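Local coordinates for protein aromatic amino acid aminotransferase I (Candida albicans WO-1, PDB 6HNU) that probably catalyses transfer of the amino group from aromatic L-amino acids to 2-oxoglutarate, using pyridoxal 5'-phosphate as cofactor, at residues A390-S401 / T458-A467. Numbering follows the deposited sequence.
Sequences AGMFFTVTLDAS and THIFFRGTYA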
ATOM      1  N   ALA B 390      -3.655 -29.060  -3.574  1.00 19.37           N
ATOM      2  CA  ALA B 390      -3.776 -27.618  -3.903  1.00 19.64           C
ATOM      3  C   ALA B 390      -2.423 -26.932  -3.807  1.00 20.05           C
ATOM      4  O   ALA B 390      -1.557 -27.400  -3.079  1.00 21.28           O
ATOM      5  CB  ALA B 390      -4.782 -26.956  -2.991  1.00 18.25           C
ATOM      6  N   GLY B 391      -2.244 -25.867  -4.555  1.00 19.26           N
ATOM      7  CA  GLY B 391      -1.088 -24.976  -4.386  1.00 19.79           C
ATOM      8  C   GLY B 391      -0.017 -25.159  -5.437  1.00 18.55           C
ATOM      9  O   GLY B 391      -0.231 -25.912  -6.429  1.00 17.48           O
ATOM     10  N   MET B 392       1.101 -24.451  -5.250  1.00 18.86           N
ATOM     11  CA  MET B 392       2.218 -24.427  -6.211  1.00 19.48           C
ATOM     12  C   MET B 392       3.405 -25.221  -5.658  1.00 18.95           C
ATOM     13  O   MET B 392       4.368 -25.392  -6.400  1.00 21.19           O
ATOM     14  CB  MET B 392       2.630 -22.999  -6.576  1.00 22.09           C
ATOM     15  CG  MET B 392       3.038 -22.133  -5.411  1.00 22.63           C
ATOM     16  SD  MET B 392       3.664 -20.562  -5.981  1.00 24.31           S
ATOM     17  CE  MET B 392       2.400 -20.058  -7.142  1.00 24.16           C
ATOM     18  N   PHE B 393       3.304 -25.750  -4.455  1.00 17.91           N
ATOM     19  CA  PHE B 393       4.466 -26.365  -3.763  1.00 19.12           C
ATOM     20  C   PHE B 393       4.292 -27.862  -3.587  1.00 20.54           C
ATOM     21  O   PHE B 393       3.186 -28.377  -3.352  1.00 22.49           O
ATOM     22  CB  PHE B 393       4.659 -25.726  -2.393  1.00 17.96           C
ATOM     23  CG  PHE B 393       4.899 -24.241  -2.472  1.00 17.69           C
ATOM     24  CD1 PHE B 393       6.013 -23.739  -3.119  1.00 18.09           C
ATOM     25  CD2 PHE B 393       4.030 -23.351  -1.841  1.00 18.14           C
ATOM     26  CE1 PHE B 393       6.256 -22.369  -3.150  1.00 18.47           C
ATOM     27  CE2 PHE B 393       4.278 -21.990  -1.884  1.00 17.88           C
ATOM     28  CZ  PHE B 393       5.364 -21.502  -2.563  1.00 18.44           C
ATOM     29  N   PHE B 394       5.424 -28.555  -3.675  1.00 22.86           N
ATOM     30  CA  PHE B 394       5.555 -29.981  -3.310  1.00 20.78           C
ATOM     31  C   PHE B 394       6.659 -30.084  -2.255  1.00 20.20           C
ATOM     32  O   PHE B 394       7.482 -29.190  -2.168  1.00 18.48           O
ATOM     33  CB  PHE B 394       5.873 -30.825  -4.552  1.00 22.76           C
ATOM     34  CG  PHE B 394       7.197 -30.580  -5.218  1.00 23.14           C
ATOM     35  CD1 PHE B 394       8.323 -31.288  -4.827  1.00 24.94           C
ATOM     36  CD2 PHE B 394       7.326 -29.650  -6.231  1.00 24.73           C
ATOM     37  CE1 PHE B 394       9.536 -31.053  -5.441  1.00 25.31           C
ATOM     38  CE2 PHE B 394       8.542 -29.421  -6.845  1.00 27.18           C
ATOM     39  CZ  PHE B 394       9.653 -30.124  -6.444  1.00 26.05           C
ATOM     40  N   THR B 395       6.610 -31.098  -1.419  1.00 19.77           N
ATOM     41  CA  THR B 395       7.708 -31.370  -0.462  1.00 21.82           C
ATOM     42  C   THR B 395       8.213 -32.806  -0.603  1.00 24.71           C
ATOM     43  O   THR B 395       7.422 -33.717  -0.941  1.00 22.30           O
ATOM     44  CB  THR B 395       7.302 -31.032   0.963  1.00 20.71           C
ATOM     45  OG1 THR B 395       6.143 -31.793   1.315  1.00 21.77           O
ATOM     46  CG2 THR B 395       7.086 -29.544   1.096  1.00 20.52           C
ATOM     47  N   VAL B 396       9.521 -32.962  -0.362  1.00 23.57           N
ATOM     48  CA  VAL B 396      10.153 -34.286  -0.157  1.00 22.97           C
ATOM     49  C   VAL B 396      10.643 -34.343   1.282  1.00 21.54           C
ATOM     50  O   VAL B 396      11.398 -33.453   1.644  1.00 23.23           O
ATOM     51  CB  VAL B 396      11.305 -34.485  -1.134  1.00 25.09           C
ATOM     52  CG1 VAL B 396      11.935 -35.850  -0.928  1.00 26.82           C
ATOM     53  CG2 VAL B 396      10.848 -34.297  -2.562  1.00 28.11           C
ATOM     54  N   THR B 397      10.199 -35.327   2.051  1.00 21.58           N
ATOM     55  CA  THR B 397      10.619 -35.583   3.452  1.00 22.78           C
ATOM     56  C   THR B 397      11.749 -36.632   3.412  1.00 25.32           C
ATOM     57  O   THR B 397      11.683 -37.568   2.550  1.00 24.44           O
ATOM     58  CB  THR B 397       9.398 -35.941   4.292  1.00 23.02           C
ATOM     59  OG1 THR B 397       8.579 -34.776   4.387  1.00 21.33           O
ATOM     60  CG2 THR B 397       9.709 -36.416   5.697  1.00 23.26           C
ATOM     61  N   LEU B 398      12.797 -36.444   4.224  1.00 25.52           N
ATOM     62  CA  LEU B 398      13.959 -37.380   4.307  1.00 23.17           C
ATOM     63  C   LEU B 398      14.169 -37.757   5.772  1.00 23.07           C
ATOM     64  O   LEU B 398      13.934 -36.927   6.638  1.00 20.11           O
ATOM     65  CB  LEU B 398      15.224 -36.746   3.703  1.00 23.47           C
ATOM     66  CG  LEU B 398      15.155 -36.212   2.273  1.00 24.50           C
ATOM     67  CD1 LEU B 398      16.434 -35.477   1.891  1.00 26.31           C
ATOM     68  CD2 LEU B 398      14.892 -37.317   1.258  1.00 26.99           C
ATOM     69  N   ASP B 399      14.552 -39.011   6.042  1.00 23.59           N
ATOM     70  CA  ASP B 399      14.868 -39.501   7.405  1.00 24.58           C
ATOM     71  C   ASP B 399      16.349 -39.184   7.624  1.00 24.00           C
ATOM     72  O   ASP B 399      17.207 -39.890   7.033  1.00 21.90           O
ATOM     73  CB  ASP B 399      14.536 -40.990   7.590  1.00 25.93           C
ATOM     74  CG  ASP B 399      14.846 -41.475   8.993  1.00 28.61           C
ATOM     75  OD1 ASP B 399      15.513 -40.716   9.751  1.00 27.05           O
ATOM     76  OD2 ASP B 399      14.433 -42.595   9.328  1.00 28.72           O
ATOM     77  N   ALA B 400      16.657 -38.061   8.281  1.00 25.76           N
ATOM     78  CA  ALA B 400      18.063 -37.605   8.377  1.00 22.81           C
ATOM     79  C   ALA B 400      18.857 -38.650   9.172  1.00 23.93           C
ATOM     80  O   ALA B 400      20.084 -38.737   8.952  1.00 22.13           O
ATOM     81  CB  ALA B 400      18.151 -36.252   9.013  1.00 23.68           C
ATOM     82  N   SER B 401      18.173 -39.402  10.043  1.00 25.41           N
ATOM     83  CA  SER B 401      18.780 -40.420  10.939  1.00 26.65           C
ATOM     84  C   SER B 401      19.398 -41.556  10.114  1.00 27.79           C
ATOM     85  O   SER B 401      20.209 -42.290  10.688  1.00 28.30           O
ATOM     86  CB  SER B 401      17.788 -40.899  11.974  1.00 27.57           C
ATOM     87  OG  SER B 401      16.969 -41.941  11.472  1.00 29.11           O
ATOM     88  N   THR B 458      13.870 -36.511  13.558  1.00 37.50           N
ATOM     89  CA  THR B 458      14.908 -36.991  12.622  1.00 31.97           C
ATOM     90  C   THR B 458      14.476 -36.720  11.186  1.00 27.50           C
ATOM     91  O   THR B 458      15.249 -36.989  10.291  1.00 25.89           O
ATOM     92  CB  THR B 458      15.147 -38.498  12.780  1.00 34.33           C
ATOM     93  OG1 THR B 458      13.925 -39.169  12.459  1.00 36.74           O
ATOM     94  CG2 THR B 458      15.599 -38.877  14.170  1.00 34.78           C
ATOM     95  N   HIS B 459      13.260 -36.230  10.954  1.00 26.75           N
ATOM     96  CA  HIS B 459      12.811 -36.001   9.554  1.00 26.28           C
ATOM     97  C   HIS B 459      13.034 -34.528   9.203  1.00 23.15           C
ATOM     98  O   HIS B 459      12.810 -33.670  10.076  1.00 25.78           O
ATOM     99  CB  HIS B 459      11.371 -36.461   9.323  1.00 24.96           C
ATOM    100  CG  HIS B 459      11.221 -37.941   9.392  1.00 26.55           C
ATOM    101  ND1 HIS B 459      10.952 -38.584  10.587  1.00 29.43           N
ATOM    102  CD2 HIS B 459      11.321 -38.896   8.441  1.00 29.85           C
ATOM    103  CE1 HIS B 459      10.904 -39.880  10.376  1.00 29.01           C
ATOM    104  NE2 HIS B 459      11.143 -40.102   9.062  1.00 29.72           N
ATOM    105  N   ILE B 460      13.459 -34.300   7.973  1.00 20.95           N
ATOM    106  CA  ILE B 460      13.752 -32.974   7.373  1.00 22.02           C
ATOM    107  C   ILE B 460      12.929 -32.954   6.096  1.00 22.40           C
ATOM    108  O   ILE B 460      12.383 -34.041   5.734  1.00 21.92           O
ATOM    109  CB  ILE B 460      15.256 -32.795   7.099  1.00 21.67           C
ATOM    110  CG1 ILE B 460      15.829 -33.883   6.188  1.00 24.67           C
ATOM    111  CG2 ILE B 460      15.991 -32.720   8.423  1.00 23.10           C
ATOM    112  CD1 ILE B 460      17.214 -33.607   5.668  1.00 24.82           C
ATOM    113  N   PHE B 461      12.778 -31.793   5.485  1.00 18.75           N
ATOM    114  CA  PHE B 461      12.145 -31.719   4.161  1.00 19.83           C
ATOM    115  C   PHE B 461      12.707 -30.561   3.371  1.00 19.80           C
ATOM    116  O   PHE B 461      13.328 -29.664   3.950  1.00 20.25           O
ATOM    117  CB  PHE B 461      10.627 -31.651   4.325  1.00 19.04           C
ATOM    118  CG  PHE B 461      10.072 -30.329   4.796  1.00 16.91           C
ATOM    119  CD1 PHE B 461      10.117 -30.006   6.139  1.00 16.73           C
ATOM    120  CD2 PHE B 461       9.442 -29.464   3.902  1.00 18.63           C
ATOM    121  CE1 PHE B 461       9.542 -28.831   6.611  1.00 18.16           C
ATOM    122  CE2 PHE B 461       8.904 -28.260   4.367  1.00 18.13           C
ATOM    123  CZ  PHE B 461       8.947 -27.962   5.724  1.00 16.62           C
ATOM    124  N   PHE B 462      12.420 -30.614   2.071  1.00 19.41           N
ATOM    125  CA  PHE B 462      12.678 -29.571   1.089  1.00 19.11           C
ATOM    126  C   PHE B 462      11.354 -29.193   0.433  1.00 19.51           C
ATOM    127  O   PHE B 462      10.516 -30.074   0.181  1.00 17.71           O
ATOM    128  CB  PHE B 462      13.670 -30.041   0.035  1.00 19.99           C
ATOM    129  CG  PHE B 462      15.060 -30.151   0.593  1.00 20.85           C
ATOM    130  CD1 PHE B 462      15.419 -31.236   1.369  1.00 23.34           C
ATOM    131  CD2 PHE B 462      15.959 -29.106   0.455  1.00 22.58           C
ATOM    132  CE1 PHE B 462      16.695 -31.313   1.910  1.00 22.38           C
ATOM    133  CE2 PHE B 462      17.233 -29.189   1.002  1.00 22.68           C
ATOM    134  CZ  PHE B 462      17.584 -30.291   1.732  1.00 22.72           C
ATOM    135  N   ARG B 463      11.234 -27.898   0.171  1.00 18.82           N
ATOM    136  CA  ARG B 463      10.126 -27.307  -0.613  1.00 18.03           C
ATOM    137  C   ARG B 463      10.594 -27.066  -2.040  1.00 17.74           C
ATOM    138  O   ARG B 463      11.613 -26.404  -2.258  1.00 20.15           O
ATOM    139  CB  ARG B 463       9.637 -25.999   0.005  1.00 17.63           C
ATOM    140  CG  ARG B 463       8.391 -25.465  -0.689  1.00 18.19           C
ATOM    141  CD  ARG B 463       8.137 -24.017  -0.371  1.00 17.34           C
ATOM    142  NE  ARG B 463       8.996 -23.124  -1.105  1.00 16.70           N
ATOM    143  CZ  ARG B 463       9.008 -21.827  -0.980  1.00 17.79           C
ATOM    144  NH1 ARG B 463       8.165 -21.242  -0.139  1.00 17.09           N
ATOM    145  NH2 ARG B 463       9.848 -21.120  -1.720  1.00 18.91           N
ATOM    146  N   GLY B 464       9.776 -27.507  -2.983  1.00 19.04           N
ATOM    147  CA  GLY B 464       9.924 -27.255  -4.410  1.00 17.64           C
ATOM    148  C   GLY B 464       8.630 -26.657  -4.922  1.00 17.87           C
ATOM    149  O   GLY B 464       7.608 -26.827  -4.238  1.00 18.09           O
ATOM    150  N   THR B 465       8.722 -25.961  -6.033  1.00 20.01           N
ATOM    151  CA  THR B 465       7.575 -25.449  -6.823  1.00 22.64           C
ATOM    152  C   THR B 465       7.575 -26.122  -8.200  1.00 22.57           C
ATOM    153  O   THR B 465       8.650 -26.293  -8.782  1.00 20.77           O
ATOM    154  CB  THR B 465       7.584 -23.922  -6.974  1.00 22.70           C
ATOM    155  OG1 THR B 465       6.471 -23.594  -7.824  1.00 27.01           O
ATOM    156  CG2 THR B 465       8.837 -23.319  -7.565  1.00 21.79           C
ATOM    157  N   TYR B 466       6.385 -26.432  -8.713  1.00 22.14           N
ATOM    158  CA  TYR B 466       6.175 -26.891 -10.114  1.00 21.71           C
ATOM    159  C   TYR B 466       5.589 -25.748 -10.958  1.00 24.95           C
ATOM    160  O   TYR B 466       5.275 -25.993 -12.114  1.00 23.98           O
ATOM    161  CB  TYR B 466       5.314 -28.156 -10.146  1.00 21.06           C
ATOM    162  CG  TYR B 466       4.159 -28.195  -9.173  1.00 19.94           C
ATOM    163  CD1 TYR B 466       3.019 -27.433  -9.381  1.00 21.21           C
ATOM    164  CD2 TYR B 466       4.199 -28.992  -8.048  1.00 20.09           C
ATOM    165  CE1 TYR B 466       1.971 -27.474  -8.479  1.00 20.45           C
ATOM    166  CE2 TYR B 466       3.151 -29.070  -7.144  1.00 19.56           C
ATOM    167  CZ  TYR B 466       2.025 -28.288  -7.374  1.00 18.06           C
ATOM    168  OH  TYR B 466       1.011 -28.290  -6.483  1.00 18.97           O
ATOM    169  N   ALA B 467       5.498 -24.525 -10.429  1.00 25.80           N
ATOM    170  CA  ALA B 467       4.887 -23.368 -11.131  1.00 28.66           C
ATOM    171  C   ALA B 467       5.945 -22.432 -11.748  1.00 30.75           C
ATOM    172  O   ALA B 467       5.564 -21.434 -12.407  1.00 31.31           O
ATOM    173  CB  ALA B 467       4.017 -22.628 -10.148  1.00 28.12           C
TER
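The two central strands of the small domain's antiparallel sheet, 393-399 and 459-465, pair from F394 with G464 through V396 with F462 to L398 with I460. R463 crosses one face of the F393 ring obliquely, its CD 3.5 Å from F393 CD1 and its guanidinium nearly parallel to the ring, the planes 11° apart. R463 CG is anti to the backbone N (chi1 -173°), while a bend at chi3 lays the guanidinium over F393 CE1. M392 CG covers the opposite face of that ring. The guanidinium also bonds cofactor-binding N218 and the backbone of G44 of the second subunit. On the other sheet face, the F394 ring lies flat over G464, whose CA sits 3.7 Å from the ring centroid in a CH-pi contact. Beyond it, Y466 OH donates to G391 O (2.7 Å) from above the carbonyl plane, while Y466 N reaches M392 O. L398 CB packs on I460 CG1 at 3.8 Å, on the face covered by helices 413-426 and 471-489. At the far end, D399 OD1 accepts from S401 N in an Asx turn, and A400 N bonds T458 O. The F393 side chain lies about 4 Å from bound phenylalanine; R463 is consistent with the small-domain, carboxylate-binding arginine of fold-type I aminotransferases.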